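Local coordinates for protein DyP (Bjerkandera adusta, PDB 3VXJ) that is a dye-decolorizing peroxidase that carries heme b and probably uses it to oxidise dyes and phenolic compounds with hydrogen peroxide, at residues F26-V31 and T115-V120; V109-G114 and Q148-S153; N237-N242 and G404-N409. One frame throughout, in Å; residues are numbered along the deposited sequence.

In the fold
Contacts 1 and 2 are neighbours, with centres 8 Å apart. Both reach the antiparallel sheet of the DyP dimeric alpha+beta barrel domain. Strand 23-31 lies between strand 119-125, which it meets in contact 1, and strand 146-155, which carries one side of contact 2. Phe28 N and Gln150 O, 2.8 Å apart, probably form a hydrogen bond that joins the two contacts. The loop of contact 2 leads directly into the second segment of contact 1. Contact 3 is remote, its centre 46 Å from that of contact 1. Heme lies about 13 Å from the side chains of Phe26 and Leu152. In contact 3 the side chain of Leu405 is about 9 Å from that of His308, the axial iron ligand.

Contact 1. Residues F26-V31 and T115-V120; sequences FVFFQV and TTIHGV
Val120 packs beside Phe28, and the two side chains point the same way from the sheet. Its CG2 sits over one face of the Phe28 ring, offset toward the rim, and comes 3.6 Å from Phe28 CE1. CG2 also meets Phe26 CB, while Ile117 CG2 approaches the edge of the Phe28 ring at CD1.

Phe29 can be followed outward from CB. Its CG stands between the backbone N and the carbonyl carbon (chi1 67°), and the outer ring atoms come over Gly119. CD2 meets Gly119 O, CE2 reaches Gly119 C and Val120 N, and CZ lies 3.7 Å from Gly119 CA. This CA makes a CH-pi contact over the ring face. With no side chain at Gly119, the ring lies directly on its backbone.

Strands 23-31 and 119-125 are antiparallel neighbours in the ferredoxin-like sheet of a DyP-type peroxidase. A classic beta bulge interrupts their pairing, with His118 and Gly119 both opposite Phe29. Phe29 O accepts two bonds, from His118 N at 2.8 Å and from Gly119 N at 3.3 Å. Phe29 N returns a bond to Gly119 O.

The His118 side chain, from within the bulge, bonds the backbone two residues on from Phe29. Its ND1 accepts from Val31 N at 2.8 Å, nearly straight at 168°, with the donor tilted 23° from the ring plane. Ala78 and Thr74 of helix 73-78 also touch His118.

Contact 2. Residues V109-G114 and Q148-S153; sequences VAPFTG and QVQALS
Pro111 follows a cis peptide bond in an irregular loop, and its CA lies 6.8 Å from that of Val149 on strand 146-155. This strand is at the border of the four-stranded antiparallel sheet of the DyP alpha+beta barrel domain. Val149 and Gln150 form a classic beta bulge opposite Phe28 of strand 23-31. Their side chains both start out toward the loop, and Pro111 meets both.

The proline ring makes the contact with CG and CD. CG lies 3.7 Å from Gln150 CB and 3.9 Å from Val149 CG2. CD also rests on Gln150 CB. The proline crosses Gln150 at about a right angle but passes Val149 obliquely.

Phe112 and Leu152 reach toward each other tip to tip. Their nearest atoms are Phe112 CZ and Leu152 CD1, 4.2 Å apart, so this is a light apolar touch. Phe28 meets the Phe112 ring edge-to-face, and Phe220 of strand 216-225 touches both Phe112 and Leu152.

Gln150 starts with CG anti to the backbone N (chi1 175°) and bends at chi2 (72°). Its OE1 accepts a weak bond from the backbone N of the next residue, Ala151. The other end of the amide faces the loop, where a single water bridges the two segments. The water accepts from Gln150 NE2 at 3.1 Å and donates to Ala110 O at 2.9 Å.

Contact 3. Residues N237-N242 and G404-N409; sequences NAIPAN and GLDPLN
Ile239 and Asp406 slide past each other in opposite directions, and the two branches of the isoleucine find different partners. CG2 lies 3.9 Å from Asp406 OD1, with Pro407 CD a little farther off. CD1 reaches Leu405 O at 3.3 Å. Pro240 adds its CD, which approaches Asp406 OD2 with the side chains crossing at about a right angle.

Farther along, Leu408 leans on the backbone of Ala241 and Asn242. Its CD1 is 3.5 Å from Ala241 O and 3.8 Å from Ala241 CB. Pro407 CG touches Asn242 CB.

A water lies between the segments, 2.7 Å from Ala241 O and 2.9 Å from Asp406 OD1. It is placed to donate to both, though it has more acceptors in reach than protons to give, so the two bonds may not hold at once. The carboxylate thus has methyl and ring carbons close by, with this water near its oxygens.

Behind this shell, the 404-409 loop holds Asp406 in place. Its CG is anti to the backbone N (chi1 -174°). OD1 accepts from Leu408 N at 2.9 Å, with the donor above the carboxylate plane, 35° out of it. This is an Asx turn. It sits within a type I beta turn from Asp406 to Asn409, closed by a bond from Asn409 N to Asp406 O at 3.0 Å. The two turns together present Pro407 and Leu408 to the opposite segment.

Outside the pair, Arg259 binds Gly404 O and Leu405 O, and Asn242 ND2 binds Thr275 O. The 237-242 segment runs from the end of helix 227-236 into strand 241-242, which pairs with strand 245-246. Helix 249-261 adjoins both segments, with Phe255 against Ile239 and Asn242, and Arg259 against Pro407.

Contact 1. Residues F26-V31 and T115-V120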
loop_
_atom_site.group_PDB
_atom_site.type_symbol
_atom_site.label_atom_id
_atom_site.label_comp_id
_atom_site.label_asym_id
_atom_site.label_seq_id
_atom_site.Cartn_x
_atom_site.Cartn_y
_atom_site.Cartn_z
ATOM N N PHE A 26 -7.092 6.333 -10.653
ATOM C CA PHE A 26 -5.931 5.820 -11.355
ATOM C C PHE A 26 -6.357 5.623 -12.805
ATOM O O PHE A 26 -7.230 4.798 -13.097
ATOM C CB PHE A 26 -5.489 4.498 -10.735
ATOM C CG PHE A 26 -5.065 4.611 -9.287
ATOM C CD1 PHE A 26 -3.721 4.737 -8.965
ATOM C CD2 PHE A 26 -6.011 4.618 -8.256
ATOM C CE1 PHE A 26 -3.315 4.854 -7.634
ATOM C CE2 PHE A 26 -5.613 4.738 -6.921
ATOM C CZ PHE A 26 -4.269 4.857 -6.614
ATOM N N VAL A 27 -5.795 6.435 -13.696
ATOM C CA VAL A 27 -6.136 6.382 -15.119
ATOM C C VAL A 27 -5.012 5.643 -15.832
ATOM O O VAL A 27 -3.906 6.179 -16.012
ATOM C CB VAL A 27 -6.325 7.793 -15.733
ATOM C CG1 VAL A 27 -6.714 7.678 -17.195
ATOM C CG2 VAL A 27 -7.385 8.599 -14.969
ATOM N N PHE A 28 -5.286 4.398 -16.195
ATOM C CA PHE A 28 -4.314 3.544 -16.866
ATOM C C PHE A 28 -4.414 3.759 -18.363
ATOM O O PHE A 28 -5.513 3.807 -18.907
ATOM C CB PHE A 28 -4.537 2.070 -16.497
ATOM C CG PHE A 28 -4.418 1.802 -15.019
ATOM C CD1 PHE A 28 -3.174 1.578 -14.436
ATOM C CD2 PHE A 28 -5.544 1.840 -14.199
ATOM C CE1 PHE A 28 -3.061 1.355 -13.066
ATOM C CE2 PHE A 28 -5.436 1.626 -12.835
ATOM C CZ PHE A 28 -4.203 1.386 -12.264
ATOM N N PHE A 29 -3.273 3.894 -19.024
ATOM C CA PHE A 29 -3.280 4.245 -20.433
ATOM C C PHE A 29 -2.239 3.492 -21.243
ATOM O O PHE A 29 -1.276 2.921 -20.699
ATOM C CB PHE A 29 -3.114 5.768 -20.615
ATOM C CG PHE A 29 -1.771 6.293 -20.190
ATOM C CD1 PHE A 29 -0.724 6.383 -21.111
ATOM C CD2 PHE A 29 -1.533 6.674 -18.871
ATOM C CE1 PHE A 29 0.523 6.842 -20.731
ATOM C CE2 PHE A 29 -0.287 7.149 -18.488
ATOM C CZ PHE A 29 0.748 7.225 -19.415
ATOM N N GLN A 30 -2.468 3.495 -22.553
ATOM C CA GLN A 30 -1.501 3.100 -23.561
ATOM C C GLN A 30 -1.122 4.328 -24.367
ATOM O O GLN A 30 -1.969 5.189 -24.627
ATOM C CB GLN A 30 -2.128 2.129 -24.553
ATOM C CG GLN A 30 -2.517 0.780 -24.071
ATOM C CD GLN A 30 -3.051 -0.069 -25.222
ATOM O OE1 GLN A 30 -2.503 -0.051 -26.331
ATOM N NE2 GLN A 30 -4.126 -0.806 -24.968
ATOM N N VAL A 31 0.130 4.380 -24.807
ATOM C CA VAL A 31 0.590 5.409 -25.735
ATOM C C VAL A 31 0.320 4.952 -27.170
ATOM O O VAL A 31 0.751 3.875 -27.567
ATOM C CB VAL A 31 2.106 5.676 -25.562
ATOM C CG1 VAL A 31 2.615 6.671 -26.604
ATOM C CG2 VAL A 31 2.421 6.177 -24.160
ATOM N N THR A 115 1.073 -6.849 -20.588
ATOM C CA THR A 115 1.834 -5.609 -20.448
ATOM C C THR A 115 1.364 -4.537 -21.436
ATOM O O THR A 115 2.153 -3.752 -21.965
ATOM C CB THR A 115 3.365 -5.849 -20.537
ATOM O OG1 THR A 115 3.704 -6.520 -21.760
ATOM C CG2 THR A 115 3.850 -6.690 -19.357
ATOM N N THR A 116 0.056 -4.531 -21.662
ATOM C CA THR A 116 -0.630 -3.519 -22.454
ATOM C C THR A 116 -0.526 -2.129 -21.825
ATOM O O THR A 116 -0.366 -1.133 -22.529
ATOM C CB THR A 116 -2.105 -3.941 -22.628
ATOM O OG1 THR A 116 -2.155 -5.051 -23.536
ATOM C CG2 THR A 116 -2.966 -2.819 -23.162
ATOM N N ILE A 117 -0.625 -2.060 -20.499
ATOM C CA ILE A 117 -0.623 -0.786 -19.792
ATOM C C ILE A 117 0.758 -0.145 -19.891
ATOM O O ILE A 117 1.769 -0.791 -19.592
ATOM C CB ILE A 117 -1.011 -0.986 -18.314
ATOM C CG1 ILE A 117 -2.470 -1.437 -18.214
ATOM C CG2 ILE A 117 -0.787 0.297 -17.510
ATOM C CD1 ILE A 117 -2.868 -1.948 -16.848
ATOM N N HIS A 118 0.776 1.112 -20.328
ATOM C CA HIS A 118 2.009 1.888 -20.464
ATOM C C HIS A 118 2.280 2.835 -19.303
ATOM O O HIS A 118 3.422 3.258 -19.077
ATOM C CB HIS A 118 1.982 2.679 -21.765
ATOM C CG HIS A 118 2.176 1.828 -22.975
ATOM N ND1 HIS A 118 1.944 2.284 -24.253
ATOM C CD2 HIS A 118 2.555 0.535 -23.099
ATOM C CE1 HIS A 118 2.189 1.315 -25.114
ATOM N NE2 HIS A 118 2.563 0.243 -24.440
ATOM N N GLY A 119 1.233 3.190 -18.574
ATOM C CA GLY A 119 1.412 4.107 -17.468
ATOM C C GLY A 119 0.130 4.357 -16.722
ATOM O O GLY A 119 -0.926 3.814 -17.063
ATOM N N VAL A 120 0.239 5.194 -15.698
ATOM C CA VAL A 120 -0.897 5.565 -14.872
ATOM C C VAL A 120 -0.793 7.028 -14.438
ATOM O O VAL A 120 0.267 7.476 -13.973
ATOM C CB VAL A 120 -1.041 4.600 -13.647
ATOM C CG1 VAL A 120 0.208 4.616 -12.737
ATOM C CG2 VAL A 120 -2.319 4.901 -12.874
#

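Contact 2. Residues V109-G114 and Q148-S153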
loop_
_atom_site.group_PDB
_atom_site.type_symbol
_atom_site.label_atom_id
_atom_site.label_comp_id
_atom_site.label_asym_id
_atom_site.label_seq_id
_atom_site.Cartn_x
_atom_site.Cartn_y
_atom_site.Cartn_z
ATOM N N VAL A 109 -7.904 -9.691 -13.977
ATOM C CA VAL A 109 -8.743 -9.215 -15.077
ATOM C C VAL A 109 -8.066 -8.164 -15.951
ATOM O O VAL A 109 -7.114 -7.485 -15.530
ATOM C CB VAL A 109 -10.110 -8.671 -14.601
ATOM C CG1 VAL A 109 -10.950 -9.780 -13.976
ATOM C CG2 VAL A 109 -9.935 -7.518 -13.641
ATOM N N ALA A 110 -8.576 -8.044 -17.172
ATOM C CA ALA A 110 -8.133 -7.017 -18.105
ATOM C C ALA A 110 -8.327 -5.625 -17.491
ATOM O O ALA A 110 -9.266 -5.409 -16.726
ATOM C CB ALA A 110 -8.896 -7.145 -19.414
ATOM N N PRO A 111 -7.438 -4.672 -17.824
ATOM C CA PRO A 111 -6.329 -4.777 -18.765
ATOM C C PRO A 111 -4.988 -5.130 -18.127
ATOM O O PRO A 111 -3.949 -4.843 -18.709
ATOM C CB PRO A 111 -6.261 -3.365 -19.344
ATOM C CG PRO A 111 -6.612 -2.506 -18.197
ATOM C CD PRO A 111 -7.611 -3.280 -17.358
ATOM N N PHE A 112 -5.006 -5.768 -16.962
ATOM C CA PHE A 112 -3.758 -6.084 -16.254
ATOM C C PHE A 112 -3.111 -7.398 -16.666
ATOM O O PHE A 112 -1.964 -7.645 -16.300
ATOM C CB PHE A 112 -3.960 -6.040 -14.731
ATOM C CG PHE A 112 -4.327 -4.673 -14.221
ATOM C CD1 PHE A 112 -3.330 -3.774 -13.856
ATOM C CD2 PHE A 112 -5.658 -4.281 -14.117
ATOM C CE1 PHE A 112 -3.644 -2.499 -13.389
ATOM C CE2 PHE A 112 -5.983 -2.991 -13.654
ATOM C CZ PHE A 112 -4.968 -2.109 -13.285
ATOM N N THR A 113 -3.837 -8.207 -17.444
ATOM C CA THR A 113 -3.409 -9.556 -17.845
ATOM C C THR A 113 -2.455 -9.525 -19.050
ATOM O O THR A 113 -2.732 -10.088 -20.110
ATOM C CB THR A 113 -4.639 -10.443 -18.113
ATOM O OG1 THR A 113 -5.577 -9.728 -18.930
ATOM C CG2 THR A 113 -5.317 -10.804 -16.788
ATOM N N GLY A 114 -1.320 -8.865 -18.855
ATOM C CA GLY A 114 -0.312 -8.702 -19.888
ATOM C C GLY A 114 0.469 -7.451 -19.564
ATOM O O GLY A 114 0.518 -7.039 -18.401
ATOM N N GLN A 148 -7.143 5.547 -22.904
ATOM C CA GLN A 148 -7.398 5.258 -21.508
ATOM C C GLN A 148 -8.047 3.876 -21.444
ATOM O O GLN A 148 -9.192 3.694 -21.874
ATOM C CB GLN A 148 -8.270 6.358 -20.899
ATOM C CG GLN A 148 -7.555 7.718 -20.877
ATOM C CD GLN A 148 -8.458 8.889 -20.544
ATOM O OE1 GLN A 148 -9.325 8.798 -19.674
ATOM N NE2 GLN A 148 -8.243 10.006 -21.230
ATOM N N VAL A 149 -7.286 2.899 -20.957
ATOM C CA VAL A 149 -7.698 1.491 -20.995
ATOM C C VAL A 149 -8.508 1.068 -19.770
ATOM O O VAL A 149 -9.246 0.075 -19.815
ATOM C CB VAL A 149 -6.493 0.531 -21.237
ATOM C CG1 VAL A 149 -5.868 0.801 -22.608
ATOM C CG2 VAL A 149 -5.434 0.653 -20.133
ATOM N N GLN A 150 -8.363 1.823 -18.680
ATOM C CA GLN A 150 -9.115 1.571 -17.450
ATOM C C GLN A 150 -8.922 2.728 -16.493
ATOM O O GLN A 150 -7.834 3.297 -16.410
ATOM C CB GLN A 150 -8.635 0.275 -16.787
ATOM C CG GLN A 150 -9.250 -0.055 -15.424
ATOM C CD GLN A 150 -10.693 -0.483 -15.521
ATOM O OE1 GLN A 150 -11.587 0.344 -15.700
ATOM N NE2 GLN A 150 -10.936 -1.782 -15.394
ATOM N N ALA A 151 -9.978 3.075 -15.773
ATOM C CA ALA A 151 -9.865 3.982 -14.642
ATOM C C ALA A 151 -10.388 3.263 -13.410
ATOM O O ALA A 151 -11.480 2.692 -13.440
ATOM C CB ALA A 151 -10.640 5.253 -14.897
ATOM N N LEU A 152 -9.604 3.278 -12.335
ATOM C CA LEU A 152 -10.045 2.738 -11.057
ATOM C C LEU A 152 -10.118 3.887 -10.079
ATOM O O LEU A 152 -9.130 4.607 -9.895
ATOM C CB LEU A 152 -9.095 1.645 -10.553
ATOM C CG LEU A 152 -8.987 0.349 -11.370
ATOM C CD1 LEU A 152 -7.953 -0.589 -10.774
ATOM C CD2 LEU A 152 -10.334 -0.364 -11.510
ATOM N N SER A 153 -11.281 4.060 -9.463
ATOM C CA SER A 153 -11.508 5.187 -8.570
ATOM C C SER A 153 -11.801 4.717 -7.161
ATOM O O SER A 153 -12.528 3.735 -6.953
ATOM C CB SER A 153 -12.651 6.066 -9.071
ATOM O OG SER A 153 -12.386 6.547 -10.375
HETATM O O HOH W 1 -9.336 -4.123 -14.128
#

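Contact 3. Residues N237-N242 and G404-N409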
loop_
_atom_site.group_PDB
_atom_site.type_symbol
_atom_site.label_atom_id
_atom_site.label_comp_id
_atom_site.label_asym_id
_atom_site.label_seq_id
_atom_site.Cartn_x
_atom_site.Cartn_y
_atom_site.Cartn_z
ATOM N N ASN A 237 -15.223 -17.511 15.009
ATOM C CA ASN A 237 -13.972 -17.906 15.653
ATOM C C ASN A 237 -13.577 -16.974 16.793
ATOM O O ASN A 237 -12.410 -16.901 17.194
ATOM C CB ASN A 237 -12.871 -18.030 14.603
ATOM C CG ASN A 237 -13.131 -19.169 13.652
ATOM O OD1 ASN A 237 -12.863 -20.328 13.974
ATOM N ND2 ASN A 237 -13.683 -18.857 12.489
ATOM N N ALA A 238 -14.573 -16.259 17.308
ATOM C CA ALA A 238 -14.371 -15.262 18.354
ATOM C C ALA A 238 -13.535 -15.830 19.484
ATOM O O ALA A 238 -13.748 -16.957 19.926
ATOM C CB ALA A 238 -15.710 -14.782 18.885
ATOM N N ILE A 239 -12.568 -15.053 19.948
ATOM C CA ILE A 239 -11.701 -15.497 21.033
ATOM C C ILE A 239 -12.501 -15.491 22.338
ATOM O O ILE A 239 -13.105 -14.474 22.671
ATOM C CB ILE A 239 -10.434 -14.622 21.104
ATOM C CG1 ILE A 239 -9.607 -14.836 19.831
ATOM C CG2 ILE A 239 -9.623 -14.932 22.355
ATOM C CD1 ILE A 239 -8.486 -13.882 19.620
ATOM N N PRO A 240 -12.541 -16.631 23.055
ATOM C CA PRO A 240 -13.414 -16.686 24.240
ATOM C C PRO A 240 -12.967 -15.814 25.412
ATOM O O PRO A 240 -13.813 -15.357 26.166
ATOM C CB PRO A 240 -13.388 -18.167 24.652
ATOM C CG PRO A 240 -12.231 -18.754 23.993
ATOM C CD PRO A 240 -11.929 -17.940 22.759
ATOM N N ALA A 241 -11.662 -15.596 25.566
ATOM C CA ALA A 241 -11.117 -14.867 26.714
ATOM C C ALA A 241 -9.725 -14.362 26.387
ATOM O O ALA A 241 -9.036 -14.919 25.533
ATOM C CB ALA A 241 -11.049 -15.768 27.941
ATOM N N ASN A 242 -9.309 -13.309 27.075
ATOM C CA ASN A 242 -7.908 -12.955 27.056
ATOM C C ASN A 242 -7.442 -12.750 28.486
ATOM O O ASN A 242 -8.178 -13.084 29.416
ATOM C CB ASN A 242 -7.609 -11.786 26.099
ATOM C CG ASN A 242 -8.267 -10.485 26.500
ATOM O OD1 ASN A 242 -8.513 -10.211 27.681
ATOM N ND2 ASN A 242 -8.516 -9.639 25.503
ATOM N N GLY A 404 -1.199 -18.847 16.959
ATOM C CA GLY A 404 -1.052 -17.829 17.978
ATOM C C GLY A 404 -2.089 -16.737 18.059
ATOM O O GLY A 404 -1.933 -15.823 18.854
ATOM N N LEU A 405 -3.162 -16.828 17.280
ATOM C CA LEU A 405 -4.190 -15.783 17.325
ATOM C C LEU A 405 -4.923 -15.717 18.667
ATOM O O LEU A 405 -5.348 -14.644 19.084
ATOM C CB LEU A 405 -5.184 -15.918 16.165
ATOM C CG LEU A 405 -4.650 -15.840 14.729
ATOM C CD1 LEU A 405 -5.820 -15.840 13.748
ATOM C CD2 LEU A 405 -3.741 -14.630 14.501
ATOM N N ASP A 406 -5.077 -16.856 19.329
ATOM C CA ASP A 406 -5.648 -16.883 20.669
ATOM C C ASP A 406 -4.514 -16.805 21.688
ATOM O O ASP A 406 -3.750 -17.762 21.846
ATOM C CB ASP A 406 -6.490 -18.149 20.875
ATOM C CG ASP A 406 -7.230 -18.161 22.198
ATOM O OD1 ASP A 406 -6.808 -17.449 23.126
ATOM O OD2 ASP A 406 -8.227 -18.898 22.320
ATOM N N PRO A 407 -4.412 -15.671 22.400
ATOM C CA PRO A 407 -3.290 -15.502 23.326
ATOM C C PRO A 407 -3.266 -16.514 24.469
ATOM O O PRO A 407 -2.215 -16.720 25.068
ATOM C CB PRO A 407 -3.503 -14.088 23.873
ATOM C CG PRO A 407 -4.996 -13.871 23.785
ATOM C CD PRO A 407 -5.380 -14.560 22.495
ATOM N N LEU A 408 -4.409 -17.136 24.762
ATOM C CA LEU A 408 -4.495 -18.111 25.858
ATOM C C LEU A 408 -4.383 -19.545 25.353
ATOM O O LEU A 408 -4.367 -20.482 26.146
ATOM C CB LEU A 408 -5.781 -17.918 26.687
ATOM C CG LEU A 408 -6.057 -16.512 27.244
ATOM C CD1 LEU A 408 -7.282 -16.517 28.157
ATOM C CD2 LEU A 408 -4.843 -15.930 27.977
ATOM N N ASN A 409 -4.315 -19.704 24.032
ATOM C CA ASN A 409 -4.127 -21.017 23.404
ATOM C C ASN A 409 -3.263 -20.853 22.160
ATOM O O ASN A 409 -3.736 -21.009 21.033
ATOM C CB ASN A 409 -5.476 -21.650 23.017
ATOM C CG ASN A 409 -6.413 -21.830 24.196
ATOM O OD1 ASN A 409 -7.365 -21.064 24.368
ATOM N ND2 ASN A 409 -6.155 -22.843 25.009
HETATM O O HOH W 2 -9.135 -17.572 24.902
#